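Local coordinates for anti-restriction endonuclease (Enterobacteria phage T4, PDB 3WX4), which inhibits the host McrA restriction endonuclease and, as a DNA mimic, blocks DNA binding by the bacterial histone-like protein H-NS, at residues E19-F24 / Y85-Y90; N34-E39 / G59-I64; E38-H41 / D46-I49; L42-F47 / L75-I80. All coordinates share one frame; numbering follows the deposited sequence.

How the interactions relate
Interactions 2, 3 and 4 gather along the C-terminal half of helix 26-43, their centres 6 to 9 Å apart, while interaction 1 lies about 15 to 21 Å from them, on the far side of the chain's centre from interaction 3. Interactions 2 and 3 are buried: the same helix meets neighbouring strands, 60-65 and 47-51, of one antiparallel sheet. Interaction 4 shares Phe-47 with interaction 3 and is only partly buried, as is interaction 1, where helix 16-24 packs against the turn that leads into short helix 88-91. Interactions 1 and 2 are held by apolar packing, interaction 3 adds a histidine-to-backbone hydrogen bond, and interaction 4 sets an amide against a methyl.

Interaction 1 (E19-F24 / Y85-Y90); sequences EKLYKF and YEIEDY
The carbonyl oxygen of Tyr-90 comes up to the edge of the Phe-24 ring, near its plane, with Tyr-90 O 3.4 Å from Phe-24 CE2. Two ring carbons share this oxygen, since Phe-24 CZ is also only 3.9 Å from Tyr-90 O. This is a close meeting of ring C-H groups with a backbone acceptor, and it is the polar element in an otherwise oily contact. Next to it, the Phe-24 ring leans on the side chain of Tyr-90, CE2 standing 4.3 Å from Tyr-90 CB.

One turn earlier on the same helix, Leu-21 fills the centre. Its CG is anti to the backbone N (chi1 -178°), which sends both methyls across toward the 85-90 segment. There Ile-87 crosses the leucine at about a right angle and presses a single methyl into its branch: Ile-87 CG2 is 3.9 Å from Leu-21 CD1 and equally 3.9 Å from Leu-21 CD2. The leucine also reaches the tyrosine, Leu-21 CD1 lying 4.1 Å from Tyr-90 CD2. Ile-87 CG2 sits at the edge of the Tyr-90 ring as well, so the three apolar groups form one compact cluster.

The chain gets into position through Glu-86, which leaves helical geometry with positive phi just after helix 71-84 and lets the backbone start a new short turn. Ile-17, Leu-18 and Ile-32 add further apolar neighbours, and Phe-91 lies against Phe-24. The result is a helix packed against a turn: helix 16-24 sets Leu-21 and Phe-24, three residues apart, against the turn and first residues of the short, weakly bonded helix 88-91.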
# COMPACT_ATOMS: atom_id res chain seq x y z
N GLU A 19 -13.11 -8.75 16.21
CA GLU A 19 -14.19 -9.65 15.79
C GLU A 19 -15.23 -9.72 16.93
O GLU A 19 -16.44 -9.69 16.68
CB GLU A 19 -13.67 -11.06 15.53
CG GLU A 19 -14.79 -12.07 15.26
CD GLU A 19 -14.26 -13.47 14.98
OE1 GLU A 19 -13.40 -13.91 15.81
OE2 GLU A 19 -14.70 -14.09 13.98
N LYS A 20 -14.78 -9.80 18.18
CA LYS A 20 -15.72 -9.84 19.27
C LYS A 20 -16.51 -8.53 19.42
O LYS A 20 -17.68 -8.56 19.82
CB LYS A 20 -15.02 -10.14 20.59
CG LYS A 20 -14.82 -11.60 20.82
CD LYS A 20 -13.82 -11.82 21.95
CE LYS A 20 -14.04 -13.21 22.57
NZ LYS A 20 -15.41 -13.30 23.28
N LEU A 21 -15.85 -7.39 19.18
CA LEU A 21 -16.56 -6.11 19.27
C LEU A 21 -17.67 -6.06 18.21
O LEU A 21 -18.81 -5.58 18.48
CB LEU A 21 -15.59 -4.94 19.04
CG LEU A 21 -16.28 -3.56 19.17
CD1 LEU A 21 -16.68 -3.35 20.59
CD2 LEU A 21 -15.35 -2.46 18.69
N TYR A 22 -17.37 -6.54 17.02
CA TYR A 22 -18.36 -6.56 15.96
C TYR A 22 -19.61 -7.33 16.37
O TYR A 22 -20.76 -6.98 16.00
CB TYR A 22 -17.79 -7.20 14.68
CG TYR A 22 -18.86 -7.58 13.67
CD1 TYR A 22 -19.43 -6.61 12.80
CD2 TYR A 22 -19.34 -8.86 13.60
CE1 TYR A 22 -20.46 -6.97 11.90
CE2 TYR A 22 -20.36 -9.23 12.69
CZ TYR A 22 -20.92 -8.28 11.85
OH TYR A 22 -21.95 -8.63 10.97
N LYS A 23 -19.40 -8.44 17.08
CA LYS A 23 -20.53 -9.29 17.50
C LYS A 23 -21.46 -8.62 18.52
O LYS A 23 -22.60 -8.94 18.61
CB LYS A 23 -20.00 -10.60 18.14
CG LYS A 23 -19.24 -11.46 17.09
CD LYS A 23 -18.46 -12.62 17.74
CE LYS A 23 -19.36 -13.72 18.27
NZ LYS A 23 -18.59 -14.65 19.21
N PHE A 24 -20.93 -7.67 19.26
CA PHE A 24 -21.63 -7.00 20.32
C PHE A 24 -22.02 -5.54 19.95
O PHE A 24 -23.19 -5.13 20.15
CB PHE A 24 -20.65 -7.06 21.55
CG PHE A 24 -20.99 -6.17 22.66
CD1 PHE A 24 -22.30 -5.95 23.03
CD2 PHE A 24 -19.96 -5.53 23.36
CE1 PHE A 24 -22.60 -5.08 24.10
CE2 PHE A 24 -20.22 -4.69 24.40
CZ PHE A 24 -21.53 -4.44 24.79
N TYR A 85 -7.26 1.66 21.15
CA TYR A 85 -8.69 1.89 21.36
C TYR A 85 -9.18 1.30 22.69
O TYR A 85 -10.29 1.59 23.14
CB TYR A 85 -9.51 1.27 20.22
CG TYR A 85 -9.36 2.02 18.93
CD1 TYR A 85 -10.13 3.16 18.67
CD2 TYR A 85 -8.41 1.63 18.00
CE1 TYR A 85 -9.95 3.90 17.52
CE2 TYR A 85 -8.21 2.38 16.81
CZ TYR A 85 -8.99 3.52 16.59
OH TYR A 85 -8.78 4.29 15.45
N GLU A 86 -8.37 0.47 23.33
CA GLU A 86 -8.78 -0.11 24.62
C GLU A 86 -10.18 -0.68 24.50
O GLU A 86 -11.09 -0.34 25.26
CB GLU A 86 -8.76 0.96 25.71
CG GLU A 86 -7.37 1.54 26.01
CD GLU A 86 -7.41 2.63 27.08
OE1 GLU A 86 -7.70 3.81 26.76
OE2 GLU A 86 -7.19 2.29 28.27
N ILE A 87 -10.34 -1.56 23.52
CA ILE A 87 -11.62 -2.18 23.26
C ILE A 87 -12.12 -3.05 24.43
O ILE A 87 -13.31 -3.26 24.58
CB ILE A 87 -11.54 -2.94 21.97
CG1 ILE A 87 -11.12 -1.94 20.85
CG2 ILE A 87 -12.96 -3.54 21.64
CD1 ILE A 87 -10.66 -2.57 19.57
N GLU A 88 -11.19 -3.54 25.26
CA GLU A 88 -11.56 -4.34 26.43
C GLU A 88 -12.62 -3.59 27.25
O GLU A 88 -13.49 -4.19 27.84
CB GLU A 88 -10.32 -4.57 27.32
CG GLU A 88 -9.29 -5.51 26.69
CD GLU A 88 -8.32 -4.80 25.73
OE1 GLU A 88 -8.27 -3.53 25.72
OE2 GLU A 88 -7.61 -5.53 25.00
N ASP A 89 -12.50 -2.27 27.32
CA ASP A 89 -13.44 -1.45 28.07
C ASP A 89 -14.91 -1.78 27.76
O ASP A 89 -15.75 -1.86 28.66
CB ASP A 89 -13.24 0.04 27.75
CG ASP A 89 -11.98 0.65 28.40
OD1 ASP A 89 -11.14 -0.09 28.97
OD2 ASP A 89 -11.82 1.89 28.31
N TYR A 90 -15.22 -1.96 26.48
CA TYR A 90 -16.63 -2.18 26.10
C TYR A 90 -17.26 -3.43 26.62
O TYR A 90 -18.45 -3.44 26.98
CB TYR A 90 -16.75 -2.12 24.58
CG TYR A 90 -16.27 -0.79 24.07
CD1 TYR A 90 -16.95 0.39 24.39
CD2 TYR A 90 -15.09 -0.70 23.34
CE1 TYR A 90 -16.45 1.64 23.98
CE2 TYR A 90 -14.58 0.53 22.93
CZ TYR A 90 -15.26 1.69 23.25
OH TYR A 90 -14.73 2.87 22.83

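Interaction 2 (N34-E39 / G59-I64); sequences NELVEE and GYFYVI
A helix packed on one face of an antiparallel sheet defines this contact: Val-37 and Leu-36 of helix 26-43 meet Phe-61 on strand 60-65, the central strand of three. The phenyl ring does all the reaching from the strand. Its CG lies beside the backbone N and anti to the carbonyl carbon (chi1 -65°), which carries the ring out toward the helix.

Val-37 brings one branch to the rim of that ring. Val-37 CG2 comes 4.0 Å from Phe-61 CE1 at the edge, near the ring plane, so the methyl touches the aromatic C-H side and not the pi face. Leu-36 adds a looser touch beside it, CD2 lying 4.4 Å from Phe-61 CZ. The backbones stay well apart, the CA atoms of Val-37 and Phe-61 being 9.3 Å from each other, and the Phe-61 ring and the Val-37 methyl together bridge that distance. Leu-18 of helix 16-24 closes on both Leu-36 and Phe-61.

Alternation along the strand sorts the side chains. Phe-61 turns to the helices, whereas Tyr-60, Tyr-62 and Ile-64 pack on Ile-3, Pro-67 and Ile-64 of the second subunit, as in a two-layer alpha+beta arrangement whose other sheet face is used for dimer packing.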
# COMPACT_ATOMS: atom_id res chain seq x y z
N ASN A 34 -12.85 1.63 10.53
CA ASN A 34 -12.56 2.51 9.40
C ASN A 34 -11.50 3.60 9.76
O ASN A 34 -10.75 4.02 8.89
CB ASN A 34 -13.88 3.06 8.84
CG ASN A 34 -14.59 2.01 7.92
OD1 ASN A 34 -14.23 1.88 6.71
ND2 ASN A 34 -15.52 1.21 8.50
N GLU A 35 -11.46 4.03 11.03
CA GLU A 35 -10.44 4.99 11.45
C GLU A 35 -9.12 4.23 11.54
O GLU A 35 -8.07 4.76 11.17
CB GLU A 35 -10.75 5.60 12.81
CG GLU A 35 -9.65 6.56 13.26
CD GLU A 35 -9.87 7.17 14.64
OE1 GLU A 35 -10.35 8.32 14.68
OE2 GLU A 35 -9.57 6.53 15.70
N LEU A 36 -9.18 2.98 11.98
CA LEU A 36 -7.97 2.18 12.10
C LEU A 36 -7.26 2.04 10.75
O LEU A 36 -6.02 2.28 10.62
CB LEU A 36 -8.30 0.80 12.69
CG LEU A 36 -7.17 -0.23 12.69
CD1 LEU A 36 -6.10 0.20 13.69
CD2 LEU A 36 -7.74 -1.63 13.11
N VAL A 37 -8.01 1.64 9.74
CA VAL A 37 -7.48 1.44 8.41
C VAL A 37 -6.99 2.77 7.84
O VAL A 37 -5.96 2.85 7.19
CB VAL A 37 -8.59 0.84 7.48
CG1 VAL A 37 -8.16 0.89 6.03
CG2 VAL A 37 -8.82 -0.66 7.91
N GLU A 38 -7.73 3.83 8.10
CA GLU A 38 -7.31 5.11 7.54
C GLU A 38 -5.99 5.58 8.17
O GLU A 38 -5.08 6.01 7.46
CB GLU A 38 -8.39 6.14 7.77
CG GLU A 38 -8.01 7.51 7.25
CD GLU A 38 -9.15 8.46 7.44
OE1 GLU A 38 -10.23 8.18 6.87
OE2 GLU A 38 -8.97 9.44 8.20
N GLU A 39 -5.90 5.48 9.49
CA GLU A 39 -4.70 5.91 10.19
C GLU A 39 -3.51 5.05 9.86
O GLU A 39 -2.40 5.58 9.75
CB GLU A 39 -4.89 5.98 11.72
CG GLU A 39 -5.67 7.23 12.15
CD GLU A 39 -5.76 7.45 13.68
OE1 GLU A 39 -6.43 8.46 14.10
OE2 GLU A 39 -5.18 6.62 14.46
N GLY A 59 -13.72 -8.32 11.61
CA GLY A 59 -12.59 -8.57 12.51
C GLY A 59 -11.35 -9.14 11.81
O GLY A 59 -10.28 -9.26 12.45
N TYR A 60 -11.46 -9.55 10.54
CA TYR A 60 -10.31 -10.06 9.79
C TYR A 60 -9.90 -8.95 8.82
O TYR A 60 -10.76 -8.25 8.30
CB TYR A 60 -10.62 -11.23 8.87
CG TYR A 60 -11.28 -12.46 9.44
CD1 TYR A 60 -11.59 -12.58 10.80
CD2 TYR A 60 -11.59 -13.51 8.60
CE1 TYR A 60 -12.19 -13.76 11.29
CE2 TYR A 60 -12.17 -14.65 9.07
CZ TYR A 60 -12.47 -14.76 10.41
OH TYR A 60 -13.02 -15.95 10.82
N PHE A 61 -8.60 -8.86 8.53
CA PHE A 61 -8.07 -7.82 7.61
C PHE A 61 -7.17 -8.44 6.58
O PHE A 61 -6.49 -9.43 6.91
CB PHE A 61 -7.26 -6.81 8.41
CG PHE A 61 -8.10 -6.05 9.36
CD1 PHE A 61 -8.62 -4.82 8.99
CD2 PHE A 61 -8.49 -6.62 10.58
CE1 PHE A 61 -9.54 -4.16 9.81
CE2 PHE A 61 -9.42 -5.99 11.42
CZ PHE A 61 -9.95 -4.74 11.02
N TYR A 62 -7.18 -7.95 5.35
CA TYR A 62 -6.21 -8.49 4.40
C TYR A 62 -4.98 -7.62 4.66
O TYR A 62 -5.12 -6.45 5.09
CB TYR A 62 -6.65 -8.40 2.93
CG TYR A 62 -6.94 -7.00 2.38
CD1 TYR A 62 -5.90 -6.14 2.07
CD2 TYR A 62 -8.26 -6.58 2.16
CE1 TYR A 62 -6.15 -4.86 1.56
CE2 TYR A 62 -8.54 -5.30 1.66
CZ TYR A 62 -7.47 -4.44 1.36
OH TYR A 62 -7.65 -3.17 0.89
N VAL A 63 -3.78 -8.18 4.48
CA VAL A 63 -2.56 -7.41 4.74
C VAL A 63 -1.57 -7.78 3.63
O VAL A 63 -1.38 -8.97 3.35
CB VAL A 63 -1.95 -7.79 6.10
CG1 VAL A 63 -0.67 -7.02 6.33
CG2 VAL A 63 -2.90 -7.44 7.23
N ILE A 64 -1.05 -6.77 2.94
CA ILE A 64 -0.08 -6.95 1.87
C ILE A 64 1.12 -6.04 2.16
O ILE A 64 1.04 -4.81 2.01
CB ILE A 64 -0.67 -6.59 0.49
CG1 ILE A 64 -1.93 -7.41 0.23
CG2 ILE A 64 0.34 -6.96 -0.65
CD1 ILE A 64 -2.82 -6.83 -0.88

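Interaction 3 (E38-H41 / D46-I49); sequences EELH and DFLI
Two flat groups carry this contact. The Phe-47 ring is met at its edge, by Leu-40 CD2, 4.1 Å from Phe-47 CZ. The His-41 imidazole has the strand backbone along its rim: Leu-48 CA lies near the ring plane 3.8 Å from His-41 NE2, and Phe-47 O is also at the edge, 4.0 Å from His-41 CD2. Ile-49, by contrast, comes at the imidazole from off the plane.

The histidine is fixed by a hydrogen bond. Ile-49 N donates to His-41 NE2 across 3.1 Å with an N-H...N angle of 155°, the nitrogen tilted 20° out of the ring plane. Because NE2 accepts, the ring is probably neutral with its proton on ND1. The carbonyl of the same residue crowds in too, His-41 CE1 being 3.0 Å from Ile-49 O. Off the ring plane, over its NE2 corner, Ile-49 CG2 touches His-41 NE2 at 3.5 Å, so one strand residue grips the ring by backbone and side chain. With CG1 of Ile-49 anti to the backbone N (chi1 -177°), CG2 is left for the imidazole while CD1 goes to Leu-40, meeting Leu-40 CD1 at 3.8 Å.

Leu-48 packs on Leu-48 of the second subunit and pairs through its backbone with Ile-64. Strand 47-51, outermost within the chain, is thus held between helix 26-43, strand 60-65 and helix 71-84, whose Ile-78 touches both Leu-40 and Ile-49.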
# COMPACT_ATOMS: atom_id res chain seq x y z
N GLU A 38 -7.73 3.83 8.10
CA GLU A 38 -7.31 5.11 7.54
C GLU A 38 -5.99 5.58 8.17
O GLU A 38 -5.08 6.01 7.46
CB GLU A 38 -8.39 6.14 7.77
CG GLU A 38 -8.01 7.51 7.25
CD GLU A 38 -9.15 8.46 7.44
OE1 GLU A 38 -10.23 8.18 6.87
OE2 GLU A 38 -8.97 9.44 8.20
N GLU A 39 -5.90 5.48 9.49
CA GLU A 39 -4.70 5.91 10.19
C GLU A 39 -3.51 5.05 9.86
O GLU A 39 -2.40 5.58 9.75
CB GLU A 39 -4.89 5.98 11.72
CG GLU A 39 -5.67 7.23 12.15
CD GLU A 39 -5.76 7.45 13.68
OE1 GLU A 39 -6.43 8.46 14.10
OE2 GLU A 39 -5.18 6.62 14.46
N LEU A 40 -3.70 3.75 9.71
CA LEU A 40 -2.57 2.88 9.36
C LEU A 40 -2.04 3.27 7.99
O LEU A 40 -0.82 3.27 7.75
CB LEU A 40 -2.97 1.40 9.37
CG LEU A 40 -3.16 0.80 10.80
CD1 LEU A 40 -3.90 -0.55 10.69
CD2 LEU A 40 -1.77 0.62 11.52
N HIS A 41 -2.93 3.60 7.07
CA HIS A 41 -2.50 4.01 5.75
C HIS A 41 -1.86 5.39 5.76
O HIS A 41 -0.93 5.66 4.99
CB HIS A 41 -3.68 4.01 4.77
CG HIS A 41 -4.03 2.65 4.30
ND1 HIS A 41 -5.31 2.30 3.89
CD2 HIS A 41 -3.27 1.53 4.15
CE1 HIS A 41 -5.31 1.03 3.50
NE2 HIS A 41 -4.09 0.54 3.65
N ASP A 46 4.51 1.23 3.91
CA ASP A 46 5.01 -0.08 3.48
C ASP A 46 4.08 -1.30 3.55
O ASP A 46 4.53 -2.46 3.55
CB ASP A 46 6.33 -0.38 4.24
CG ASP A 46 6.21 -0.14 5.76
OD1 ASP A 46 5.07 0.11 6.25
OD2 ASP A 46 7.25 -0.21 6.47
N PHE A 47 2.75 -1.07 3.62
CA PHE A 47 1.84 -2.20 3.60
C PHE A 47 0.43 -1.68 3.30
O PHE A 47 0.16 -0.50 3.49
CB PHE A 47 1.86 -3.00 4.91
CG PHE A 47 1.33 -2.27 6.11
CD1 PHE A 47 -0.05 -2.26 6.40
CD2 PHE A 47 2.19 -1.64 6.97
CE1 PHE A 47 -0.52 -1.63 7.53
CE2 PHE A 47 1.71 -0.99 8.14
CZ PHE A 47 0.34 -0.98 8.42
N LEU A 48 -0.39 -2.56 2.76
CA LEU A 48 -1.81 -2.21 2.47
C LEU A 48 -2.61 -3.01 3.48
O LEU A 48 -2.20 -4.13 3.88
CB LEU A 48 -2.20 -2.68 1.07
CG LEU A 48 -1.57 -1.96 -0.10
CD1 LEU A 48 -1.93 -2.73 -1.40
CD2 LEU A 48 -2.07 -0.49 -0.17
N ILE A 49 -3.76 -2.49 3.91
CA ILE A 49 -4.58 -3.25 4.84
C ILE A 49 -6.02 -2.87 4.52
O ILE A 49 -6.28 -1.75 4.03
CB ILE A 49 -4.27 -2.91 6.29
CG1 ILE A 49 -5.11 -3.80 7.21
CG2 ILE A 49 -4.48 -1.42 6.55
CD1 ILE A 49 -4.83 -3.59 8.67

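Interaction 4 (L42-F47 / L75-I80); sequences LENNDF and LKTIMI
Amide-on-methyl packing joins the turn after helix 26-43 to helix 71-84, in the helical layer of this alpha+beta fold, with a ring-to-isoleucine touch deeper in. Asn-44 and Thr-77 approach from opposite directions across the gap between the two elements, their CA atoms 9.1 Å apart. Of the short helix-to-strand connection 44-46, Asn-44 is the residue that meets segment 75-80.

The threonine offers carbon, not oxygen. With OG1 beside the backbone N (chi1 -63°), CG2 is left anti to that nitrogen and faces the asparagine, while Thr-77 OG1 turns back to hydrogen-bond Asp-73 O one turn earlier in its own helix. The asparagine amide is likewise committed elsewhere: Asn-44 ND2 gives its hydrogen bond to Leu-40 O, near the end of helix 26-43, and has a weak one with Tyr-81 OH. These partners hold the amide beside the threonine methyl, and the meeting of the two residues is van der Waals packing of polar side chains in a partly buried contact.

Farther in, Phe-47 begins strand 47-51 and extends its ring toward Ile-78, a residue that also touches Leu-40 and Phe-13. This second touch is loose: Phe-47 CE1 stands 4.4 Å from Ile-78 CG1. Val-74, one turn before Ile-78, lies against the same ring. Nearby, Asp-46 makes a salt bridge with Lys-69, tying the turn to the chain just ahead of helix 71-84.

At the closest point of the contact, Thr-77 CG2 rests 3.7 Å from Asn-44 OD1 and 4.2 Å from Asn-44 ND2, touching both ends of the amide.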
# COMPACT_ATOMS: atom_id res chain seq x y z
N LEU A 42 -2.33 6.28 6.62
CA LEU A 42 -1.75 7.61 6.60
C LEU A 42 -0.35 7.64 7.19
O LEU A 42 0.51 8.37 6.71
CB LEU A 42 -2.67 8.61 7.32
CG LEU A 42 -3.95 9.01 6.54
CD1 LEU A 42 -4.84 9.93 7.38
CD2 LEU A 42 -3.58 9.75 5.22
N GLU A 43 -0.11 6.78 8.17
CA GLU A 43 1.17 6.75 8.88
C GLU A 43 2.15 5.67 8.52
O GLU A 43 3.20 5.54 9.14
CB GLU A 43 0.85 6.69 10.36
CG GLU A 43 -0.34 7.56 10.57
CD GLU A 43 -0.22 8.42 11.77
OE1 GLU A 43 -0.63 7.93 12.86
OE2 GLU A 43 0.29 9.57 11.60
N ASN A 44 1.81 4.88 7.51
CA ASN A 44 2.70 3.81 7.16
C ASN A 44 2.64 3.67 5.68
O ASN A 44 1.55 3.57 5.10
CB ASN A 44 2.23 2.51 7.81
CG ASN A 44 2.28 2.59 9.31
OD1 ASN A 44 3.34 2.33 9.92
ND2 ASN A 44 1.15 2.97 9.93
N ASN A 45 3.81 3.61 5.04
CA ASN A 45 3.81 3.52 3.60
C ASN A 45 4.25 2.21 3.05
O ASN A 45 4.31 2.07 1.85
CB ASN A 45 4.72 4.62 3.03
CG ASN A 45 6.12 4.54 3.62
OD1 ASN A 45 6.68 3.43 3.82
ND2 ASN A 45 6.71 5.72 3.92
N ASP A 46 4.51 1.23 3.91
CA ASP A 46 5.01 -0.08 3.48
C ASP A 46 4.08 -1.30 3.55
O ASP A 46 4.53 -2.46 3.55
CB ASP A 46 6.33 -0.38 4.24
CG ASP A 46 6.21 -0.14 5.76
OD1 ASP A 46 5.07 0.11 6.25
OD2 ASP A 46 7.25 -0.21 6.47
N PHE A 47 2.75 -1.07 3.62
CA PHE A 47 1.84 -2.20 3.60
C PHE A 47 0.43 -1.68 3.30
O PHE A 47 0.16 -0.50 3.49
CB PHE A 47 1.86 -3.00 4.91
CG PHE A 47 1.33 -2.27 6.11
CD1 PHE A 47 -0.05 -2.26 6.40
CD2 PHE A 47 2.19 -1.64 6.97
CE1 PHE A 47 -0.52 -1.63 7.53
CE2 PHE A 47 1.71 -0.99 8.14
CZ PHE A 47 0.34 -0.98 8.42
N LEU A 75 2.31 -6.71 11.62
CA LEU A 75 1.31 -7.09 12.61
C LEU A 75 1.52 -6.37 13.92
O LEU A 75 0.58 -6.00 14.57
CB LEU A 75 1.31 -8.61 12.80
CG LEU A 75 1.10 -9.35 11.45
CD1 LEU A 75 1.09 -10.86 11.70
CD2 LEU A 75 -0.20 -8.92 10.77
N LYS A 76 2.77 -6.12 14.30
CA LYS A 76 3.03 -5.45 15.55
C LYS A 76 2.51 -4.04 15.48
O LYS A 76 1.98 -3.51 16.46
CB LYS A 76 4.53 -5.38 15.85
CG LYS A 76 5.13 -6.56 16.60
CD LYS A 76 6.62 -6.20 16.93
CE LYS A 76 7.35 -7.31 17.70
NZ LYS A 76 8.82 -6.91 17.92
N THR A 77 2.72 -3.41 14.33
CA THR A 77 2.29 -2.04 14.16
C THR A 77 0.74 -2.01 14.23
O THR A 77 0.16 -1.17 14.90
CB THR A 77 2.75 -1.50 12.80
OG1 THR A 77 4.19 -1.48 12.77
CG2 THR A 77 2.24 -0.05 12.58
N ILE A 78 0.10 -2.93 13.53
CA ILE A 78 -1.37 -2.95 13.54
C ILE A 78 -1.86 -3.09 14.99
O ILE A 78 -2.70 -2.32 15.44
CB ILE A 78 -1.89 -4.13 12.69
CG1 ILE A 78 -1.59 -3.89 11.20
CG2 ILE A 78 -3.45 -4.31 12.89
CD1 ILE A 78 -1.77 -5.13 10.38
N MET A 79 -1.29 -4.03 15.74
CA MET A 79 -1.74 -4.21 17.12
C MET A 79 -1.51 -3.03 18.00
O MET A 79 -2.32 -2.77 18.88
CB MET A 79 -1.15 -5.48 17.73
CG MET A 79 -1.56 -6.72 16.97
SD MET A 79 -3.45 -6.82 16.87
CE MET A 79 -3.85 -6.67 18.60
N ILE A 80 -0.42 -2.28 17.79
CA ILE A 80 -0.22 -1.09 18.61
C ILE A 80 -1.41 -0.13 18.43
O ILE A 80 -1.92 0.45 19.39
CB ILE A 80 1.10 -0.34 18.21
CG1 ILE A 80 2.29 -1.06 18.86
CG2 ILE A 80 1.05 1.11 18.68
CD1 ILE A 80 3.65 -0.78 18.17